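Local coordinates for SLH domain-containing protein (Pseudoflavonifractor capillosus, PDB 4OJU), which is of unknown function, but its leucine-rich repeats suggest protein binding, and it binds magnesium, at residues Ser7-Gly12 with Ala43-Glu48; Ala84-Asn89 with Ala107-Asp112. All coordinates share one frame; numbering follows the deposited sequence. Where two conformers were deposited one is given.

Contact 1 (Ser7-Gly12 with Ala43-Glu48); sequences STVQVG and ASVTDE. With EDO (1,2-ethanediol), chain G.
V9 has the largest share of this contact, so its side chain is the one to follow. Its CB lies 3.9 Å from V45 CG2, already at packing distance. From there CG1, anti to the backbone N (chi1 178°), reaches two partners at once: V45 CG2 and the carbonyl oxygen of T46, the V9 CG1 to V45 CG2 distance being 3.6 Å. The other branch, CG2, beside the backbone N, lies 4.1 Å from D47 CA. V45 meets V9 CG1 with its own CG2, likewise anti to the backbone N, and the two side chains run antiparallel alongside one another. V11 comes in obliquely on the same V45 methyl, its CG2 3.9 Å from V45 CG2. No hydrogen bond links the segments directly. Their strand axes cross at 106° and approach to 8.1 Å, so this is packing between two strands of one mixed sheet that do not pair with each other: strand 5-11 pairs with 14-19 and strand 44-46 with 52-58; F16 of strand 14-19 also touches V45. At the far end the link is by water. S7 OG lies 2.8 Å from a water that donates to D47 OD2, and a second water, accepting from the backbone N of E48, joins S7 OG only weakly. D47 OD2 is gripped as well by Y53 OH, while D47 OD1 accepts from the backbone N of Q51.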
ATOM      1  N   SER A   7     -15.181  36.441   5.717  1.00 28.52           N
ATOM      2  CA  SER A   7     -16.571  36.078   5.431  1.00 29.18           C
ATOM      3  C   SER A   7     -16.680  34.667   4.856  1.00 31.87           C
ATOM      4  O   SER A   7     -15.697  34.093   4.386  1.00 28.75           O
ATOM      5  CB  SER A   7     -17.248  37.100   4.512  1.00 35.10           C
ATOM      6  OG  SER A   7     -16.633  37.213   3.241  1.00 45.28           O
ATOM      7  N   THR A   8     -17.881  34.108   4.932  1.00 29.29           N
ATOM      8  CA  THR A   8     -18.196  32.779   4.410  1.00 28.49           C
ATOM      9  C   THR A   8     -19.192  32.971   3.288  1.00 33.49           C
ATOM     10  O   THR A   8     -20.190  33.687   3.462  1.00 34.67           O
ATOM     11  CB  THR A   8     -18.701  31.870   5.527  1.00 35.59           C
ATOM     12  OG1 THR A   8     -17.724  31.876   6.577  1.00 37.81           O
ATOM     13  CG2 THR A   8     -18.944  30.440   5.056  1.00 28.40           C
ATOM     14  N   VAL A   9     -18.909  32.371   2.128  1.00 27.52           N
ATOM     15  CA  VAL A   9     -19.758  32.524   0.956  1.00 27.89           C
ATOM     16  C   VAL A   9     -20.170  31.148   0.443  1.00 30.96           C
ATOM     17  O   VAL A   9     -19.336  30.241   0.344  1.00 29.62           O
ATOM     18  CB  VAL A   9     -19.060  33.377  -0.145  1.00 31.97           C
ATOM     19  CG1 VAL A   9     -19.935  33.505  -1.391  1.00 32.50           C
ATOM     20  CG2 VAL A   9     -18.727  34.778   0.370  1.00 32.24           C
ATOM     21  N   GLN A  10     -21.457  30.998   0.135  1.00 26.66           N
ATOM     22  CA  GLN A  10     -21.997  29.786  -0.470  1.00 27.42           C
ATOM     23  C   GLN A  10     -22.262  30.045  -1.962  1.00 32.20           C
ATOM     24  O   GLN A  10     -22.922  31.032  -2.298  1.00 30.41           O
ATOM     25  CB  GLN A  10     -23.287  29.335   0.247  1.00 29.72           C
ATOM     26  CG  GLN A  10     -23.772  27.948  -0.188  1.00 31.80           C
ATOM     27  CD  GLN A  10     -22.930  26.830   0.367  1.00 39.35           C
ATOM     28  OE1 GLN A  10     -22.305  26.948   1.427  1.00 29.17           O
ATOM     29  NE2 GLN A  10     -22.901  25.705  -0.336  1.00 35.12           N
ATOM     30  N   VAL A  11     -21.708  29.185  -2.851  1.00 29.84           N
ATOM     31  CA  VAL A  11     -21.895  29.263  -4.308  1.00 30.92           C
ATOM     32  C   VAL A  11     -22.352  27.900  -4.728  1.00 33.26           C
ATOM     33  O   VAL A  11     -21.530  26.991  -4.848  1.00 31.35           O
ATOM     34  CB  VAL A  11     -20.642  29.730  -5.114  1.00 34.63           C
ATOM     35  CG1 VAL A  11     -20.985  29.911  -6.590  1.00 35.65           C
ATOM     36  CG2 VAL A  11     -20.052  31.016  -4.547  1.00 34.43           C
ATOM     37  N   GLY A  12     -23.665  27.741  -4.879  1.00 31.10           N
ATOM     38  CA  GLY A  12     -24.250  26.440  -5.201  1.00 30.34           C
ATOM     39  C   GLY A  12     -23.816  25.390  -4.188  1.00 32.56           C
ATOM     40  O   GLY A  12     -24.036  25.581  -2.986  1.00 31.09           O
ATOM     41  N   ALA A  43     -12.572  29.397  -9.949  1.00 31.04           N
ATOM     42  CA  ALA A  43     -11.249  29.974  -9.687  1.00 30.78           C
ATOM     43  C   ALA A  43     -11.342  31.182  -8.748  1.00 30.00           C
ATOM     44  O   ALA A  43     -10.336  31.608  -8.186  1.00 29.08           O
ATOM     45  CB  ALA A  43     -10.607  30.399 -11.001  1.00 32.98           C
ATOM     46  N   SER A  44     -12.532  31.767  -8.630  1.00 25.74           N
ATOM     47  CA  SER A  44     -12.728  32.914  -7.758  1.00 26.49           C
ATOM     48  C   SER A  44     -14.120  32.899  -7.122  1.00 30.91           C
ATOM     49  O   SER A  44     -15.014  32.192  -7.584  1.00 31.75           O
ATOM     50  CB  SER A  44     -12.498  34.224  -8.511  1.00 31.33           C
ATOM     51  OG  SER A  44     -13.530  34.466  -9.446  1.00 41.81           O
ATOM     52  N   VAL A  45     -14.282  33.662  -6.045  1.00 27.90           N
ATOM     53  CA  VAL A  45     -15.547  33.781  -5.314  1.00 28.14           C
ATOM     54  C   VAL A  45     -15.763  35.271  -5.001  1.00 31.90           C
ATOM     55  O   VAL A  45     -14.797  35.995  -4.750  1.00 30.14           O
ATOM     56  CB  VAL A  45     -15.592  32.850  -4.064  1.00 31.36           C
ATOM     57  CG1 VAL A  45     -14.443  33.122  -3.111  1.00 30.62           C
ATOM     58  CG2 VAL A  45     -16.924  32.935  -3.338  1.00 31.41           C
ATOM     59  N   THR A  46     -17.019  35.725  -5.104  1.00 29.70           N
ATOM     60  CA  THR A  46     -17.402  37.121  -4.879  1.00 31.05           C
ATOM     61  C   THR A  46     -18.129  37.236  -3.549  1.00 36.38           C
ATOM     62  O   THR A  46     -19.044  36.450  -3.284  1.00 34.33           O
ATOM     63  CB  THR A  46     -18.273  37.576  -6.055  1.00 37.77           C
ATOM     64  OG1 THR A  46     -17.541  37.411  -7.263  1.00 34.37           O
ATOM     65  CG2 THR A  46     -18.756  39.015  -5.945  1.00 36.99           C
ATOM     66  N   ASP A  47     -17.731  38.218  -2.716  1.00 36.10           N
ATOM     67  CA  ASP A  47     -18.392  38.438  -1.427  1.00 37.18           C
ATOM     68  C   ASP A  47     -19.645  39.303  -1.624  1.00 41.67           C
ATOM     69  O   ASP A  47     -19.953  39.691  -2.758  1.00 40.44           O
ATOM     70  CB  ASP A  47     -17.432  39.028  -0.368  1.00 38.92           C
ATOM     71  CG  ASP A  47     -16.882  40.431  -0.576  1.00 42.06           C
ATOM     72  OD1 ASP A  47     -17.442  41.188  -1.426  1.00 41.42           O
ATOM     73  OD2 ASP A  47     -15.905  40.788   0.122  1.00 42.75           O
ATOM     74  N   GLU A  48     -20.370  39.594  -0.531  1.00 40.07           N
ATOM     75  CA  GLU A  48     -21.618  40.382  -0.577  1.00 41.79           C
ATOM     76  C   GLU A  48     -21.426  41.796  -1.158  1.00 46.14           C
ATOM     77  O   GLU A  48     -22.373  42.335  -1.728  1.00 47.87           O
ATOM     78  CB  GLU A  48     -22.295  40.450   0.807  1.00 43.88           C
ATOM     79  CG  GLU A  48     -21.475  41.120   1.904  1.00 62.09           C
ATOM     80  CD  GLU A  48     -21.860  40.775   3.334  1.00 95.71           C
ATOM     81  OE1 GLU A  48     -23.071  40.749   3.654  1.00 84.90           O
ATOM     82  OE2 GLU A  48     -20.932  40.581   4.154  1.00100.80           O
TER
HETATM   83  C1  EDO G 203     -16.781  35.041  -9.725  1.00 57.55           C
HETATM   84  O1  EDO G 203     -16.168  35.118  -8.449  1.00 55.26           O
HETATM   85  C2  EDO G 203     -18.165  34.382  -9.593  1.00 59.67           C
HETATM   86  O2  EDO G 203     -18.949  35.150  -8.692  1.00 61.31           O
HETATM   87  O   HOH W   1     -14.965  39.223   2.305  1.00 31.73           O
HETATM   88  O   HOH W   2     -19.626  38.241   2.048  1.00 43.21           O

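Contact 2 (Ala84-Asn89 with Ala107-Asp112). With MG (magnesium ion), chain H.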
ATOM      1  N   ALA A  84      -8.635  16.040   1.265  1.00 19.24           N
ATOM      2  CA  ALA A  84      -9.583  16.900   0.527  1.00 19.63           C
ATOM      3  C   ALA A  84     -10.548  16.095  -0.336  1.00 23.82           C
ATOM      4  O   ALA A  84     -11.732  16.397  -0.360  1.00 22.96           O
ATOM      5  CB  ALA A  84      -8.834  17.905  -0.341  1.00 20.15           C
ATOM      6  N   PHE A  85     -10.047  15.054  -1.027  1.00 20.90           N
ATOM      7  CA  PHE A  85     -10.890  14.217  -1.886  1.00 21.06           C
ATOM      8  C   PHE A  85     -10.894  12.758  -1.431  1.00 25.17           C
ATOM      9  O   PHE A  85     -11.138  11.862  -2.242  1.00 26.45           O
ATOM     10  CB  PHE A  85     -10.404  14.291  -3.338  1.00 21.48           C
ATOM     11  CG  PHE A  85     -10.493  15.669  -3.926  1.00 21.68           C
ATOM     12  CD1 PHE A  85     -11.670  16.116  -4.512  1.00 23.67           C
ATOM     13  CD2 PHE A  85      -9.399  16.527  -3.894  1.00 21.21           C
ATOM     14  CE1 PHE A  85     -11.748  17.390  -5.061  1.00 23.23           C
ATOM     15  CE2 PHE A  85      -9.474  17.796  -4.458  1.00 23.17           C
ATOM     16  CZ  PHE A  85     -10.660  18.234  -5.003  1.00 21.93           C
ATOM     17  N   ALA A  86     -10.641  12.512  -0.163  1.00 19.45           N
ATOM     18  CA  ALA A  86     -10.561  11.137   0.293  1.00 19.70           C
ATOM     19  C   ALA A  86     -11.905  10.430   0.334  1.00 24.40           C
ATOM     20  O   ALA A  86     -12.936  11.072   0.575  1.00 24.82           O
ATOM     21  CB  ALA A  86      -9.929  11.106   1.666  1.00 20.30           C
ATOM     22  N   TYR A  87     -11.883   9.098   0.134  0.50 20.66           N
ATOM     23  CA  TYR A  87     -13.022   8.175   0.174  0.50 21.26           C
ATOM     24  C   TYR A  87     -14.093   8.535  -0.863  0.50 25.22           C
ATOM     25  O   TYR A  87     -15.273   8.238  -0.666  0.50 25.34           O
ATOM     26  CB  TYR A  87     -13.616   8.063   1.604  0.50 22.35           C
ATOM     27  CG  TYR A  87     -12.546   7.810   2.643  0.50 22.36           C
ATOM     28  CD1 TYR A  87     -11.919   6.569   2.740  0.50 23.92           C
ATOM     29  CD2 TYR A  87     -12.118   8.824   3.492  0.50 22.80           C
ATOM     30  CE1 TYR A  87     -10.882   6.350   3.647  0.50 21.92           C
ATOM     31  CE2 TYR A  87     -11.098   8.608   4.422  0.50 23.12           C
ATOM     32  CZ  TYR A  87     -10.471   7.375   4.482  0.50 27.10           C
ATOM     33  OH  TYR A  87      -9.471   7.160   5.397  0.50 25.48           O
ATOM     34  N   CYS A  88     -13.659   9.108  -1.996  1.00 22.20           N
ATOM     35  CA  CYS A  88     -14.542   9.452  -3.126  1.00 23.63           C
ATOM     36  C   CYS A  88     -14.501   8.278  -4.083  1.00 27.46           C
ATOM     37  O   CYS A  88     -13.678   8.217  -4.987  1.00 26.59           O
ATOM     38  CB  CYS A  88     -14.123  10.761  -3.785  1.00 22.54           C
ATOM     39  SG  CYS A  88     -14.464  12.220  -2.772  1.00 25.52           S
ATOM     40  N   ASN A  89     -15.379   7.322  -3.841  1.00 26.96           N
ATOM     41  CA  ASN A  89     -15.315   6.063  -4.542  1.00 27.97           C
ATOM     42  C   ASN A  89     -15.804   6.082  -5.971  1.00 32.69           C
ATOM     43  O   ASN A  89     -15.568   5.098  -6.670  1.00 32.34           O
ATOM     44  CB  ASN A  89     -15.952   4.949  -3.731  1.00 33.76           C
ATOM     45  CG  ASN A  89     -14.954   4.396  -2.721  1.00 58.20           C
ATOM     46  OD1 ASN A  89     -13.696   4.487  -2.869  1.00 36.85           O
ATOM     47  ND2 ASN A  89     -15.492   3.837  -1.655  1.00 56.97           N
ATOM     48  N   ALA A 107      -4.692  13.395   0.326  1.00 19.13           N
ATOM     49  CA  ALA A 107      -5.643  14.240  -0.425  1.00 18.99           C
ATOM     50  C   ALA A 107      -6.506  13.418  -1.399  1.00 22.75           C
ATOM     51  O   ALA A 107      -7.667  13.745  -1.601  1.00 20.81           O
ATOM     52  CB  ALA A 107      -4.893  15.326  -1.186  1.00 19.44           C
ATOM     53  N   PHE A 108      -5.958  12.324  -1.959  1.00 19.93           N
ATOM     54  CA  PHE A 108      -6.726  11.457  -2.864  1.00 20.15           C
ATOM     55  C   PHE A 108      -6.701  10.037  -2.306  1.00 24.96           C
ATOM     56  O   PHE A 108      -6.550   9.066  -3.051  1.00 25.74           O
ATOM     57  CB  PHE A 108      -6.145  11.517  -4.306  1.00 21.32           C
ATOM     58  CG  PHE A 108      -6.301  12.880  -4.934  1.00 21.78           C
ATOM     59  CD1 PHE A 108      -7.495  13.248  -5.544  1.00 23.71           C
ATOM     60  CD2 PHE A 108      -5.271  13.814  -4.873  1.00 22.51           C
ATOM     61  CE1 PHE A 108      -7.645  14.518  -6.110  1.00 24.32           C
ATOM     62  CE2 PHE A 108      -5.429  15.093  -5.425  1.00 25.08           C
ATOM     63  CZ  PHE A 108      -6.625  15.441  -6.013  1.00 23.43           C
ATOM     64  N   ALA A 109      -6.825   9.913  -0.983  1.00 21.16           N
ATOM     65  CA  ALA A 109      -6.744   8.613  -0.319  1.00 21.75           C
ATOM     66  C   ALA A 109      -8.008   7.785  -0.460  1.00 25.39           C
ATOM     67  O   ALA A 109      -9.116   8.324  -0.451  1.00 23.98           O
ATOM     68  CB  ALA A 109      -6.427   8.793   1.158  1.00 22.58           C
ATOM     69  N   SER A 110      -7.840   6.456  -0.561  1.00 22.03           N
ATOM     70  CA  SER A 110      -8.950   5.494  -0.660  1.00 22.47           C
ATOM     71  C   SER A 110     -10.022   5.906  -1.722  1.00 25.84           C
ATOM     72  O   SER A 110     -11.229   5.903  -1.436  1.00 22.73           O
ATOM     73  CB  SER A 110      -9.593   5.319   0.720  1.00 25.11           C
ATOM     74  OG  SER A 110     -10.602   4.324   0.761  1.00 29.40           O
ATOM     75  N   CYS A 111      -9.556   6.300  -2.923  1.00 22.25           N
ATOM     76  CA  CYS A 111     -10.365   6.648  -4.103  1.00 22.25           C
ATOM     77  C   CYS A 111     -10.188   5.480  -5.041  1.00 27.13           C
ATOM     78  O   CYS A 111      -9.294   5.485  -5.888  1.00 25.37           O
ATOM     79  CB  CYS A 111      -9.886   7.961  -4.732  1.00 21.98           C
ATOM     80  SG  CYS A 111     -10.267   9.426  -3.752  1.00 25.22           S
ATOM     81  N   ASP A 112     -11.005   4.468  -4.872  1.00 26.67           N
ATOM     82  CA  ASP A 112     -10.815   3.187  -5.543  1.00 28.55           C
ATOM     83  C   ASP A 112     -11.108   3.188  -7.041  1.00 33.91           C
ATOM     84  O   ASP A 112     -10.657   2.262  -7.707  1.00 35.03           O
ATOM     85  CB  ASP A 112     -11.608   2.090  -4.814  1.00 31.95           C
ATOM     86  CG  ASP A 112     -11.177   1.898  -3.361  1.00 40.70           C
ATOM     87  OD1 ASP A 112     -10.031   2.314  -3.006  1.00 37.42           O
ATOM     88  OD2 ASP A 112     -11.942   1.274  -2.599  1.00 41.92           O
TER
HETATM   89 MG    MG H 204     -11.744   0.648  -0.481  1.00 45.64          MG
HETATM   90  O   HOH W   3     -13.305   1.891  -0.090  1.00 41.31           O
HETATM   91  O   HOH W   4     -10.120   1.892  -0.144  1.00 31.38           O
HETATM   92  O   HOH W   5     -13.394  -0.874  -0.721  1.00 43.53           O
HETATM   93  O   HOH W   6     -10.418  -1.055  -0.787  1.00 38.81           O
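Two backbone hydrogen bonds set the spacing of these segments, which run in nearly the same direction (3° apart). F85 N donates to A107 O over 2.8 Å, in the plane of that carbonyl, and Y87 N gives a straighter bond to A109 O (167° at the hydrogen), nearly along the C=O axis. The same A109 O accepts a CA-H...O contact from A86 CA at 3.2 Å. F85 and F108 project the same way, each with CG anti to its carbonyl carbon; their planes are 3° apart but offset, with little overlap between the rings, and F85 CD2 is 3.5 Å from F108 CE1. A107 O also sits at the F85 ring edge, in plane. An alanine in place of F85 would probably disturb the packing of this core, since the ring's contacts with F108 and its stack on F63 would go. Farther along, Y87 CD1 rests 3.3 Å from S110 CB, and a weak bond runs from D112 N to N89 OD1. D112 OD2 binds magnesium at 2.2 Å; a metal-bound water donates to D112 OD1 and also meets S110 OG, bracing the carboxylate, while E105 of the second subunit completes the site. Y87 OH pairs with Y87 of that subunit, so the metal and the tyrosines both join the two copies. Equivalent positions of successive leucine-rich repeats are thus stacked here: loop 84-89 leads from strand 79-80 to strand 93-95; loop 107-112 leads from strand 102-103 to strand 116-119. I58 of strand 52-58 and I80 of strand 79-80 pack against F85.

From the N terminus, strand 5-11 opens contact 1, which closes at 43-48 after the chain has passed through strands 14-19, 24-29 and 38-40. Contact 2 opens only later, at 84-89, and closes at 107-112 across a much shorter loop holding strands 93-95 and 102-103. The two are therefore in series, neither nested nor crossed. The centres of contact 1 and contact 2 lie about 25 Å apart, on opposite sides of the chain's centre. Their nearest atoms are about 12 Å apart. Strand 52-58 bridges them: it pairs with strand 44-46 of contact 1, and its I58 touches A84 and F85 of contact 2. Contact 1 packs strand 5-11 against strand 44-46, contact 2 joins two repeat loops.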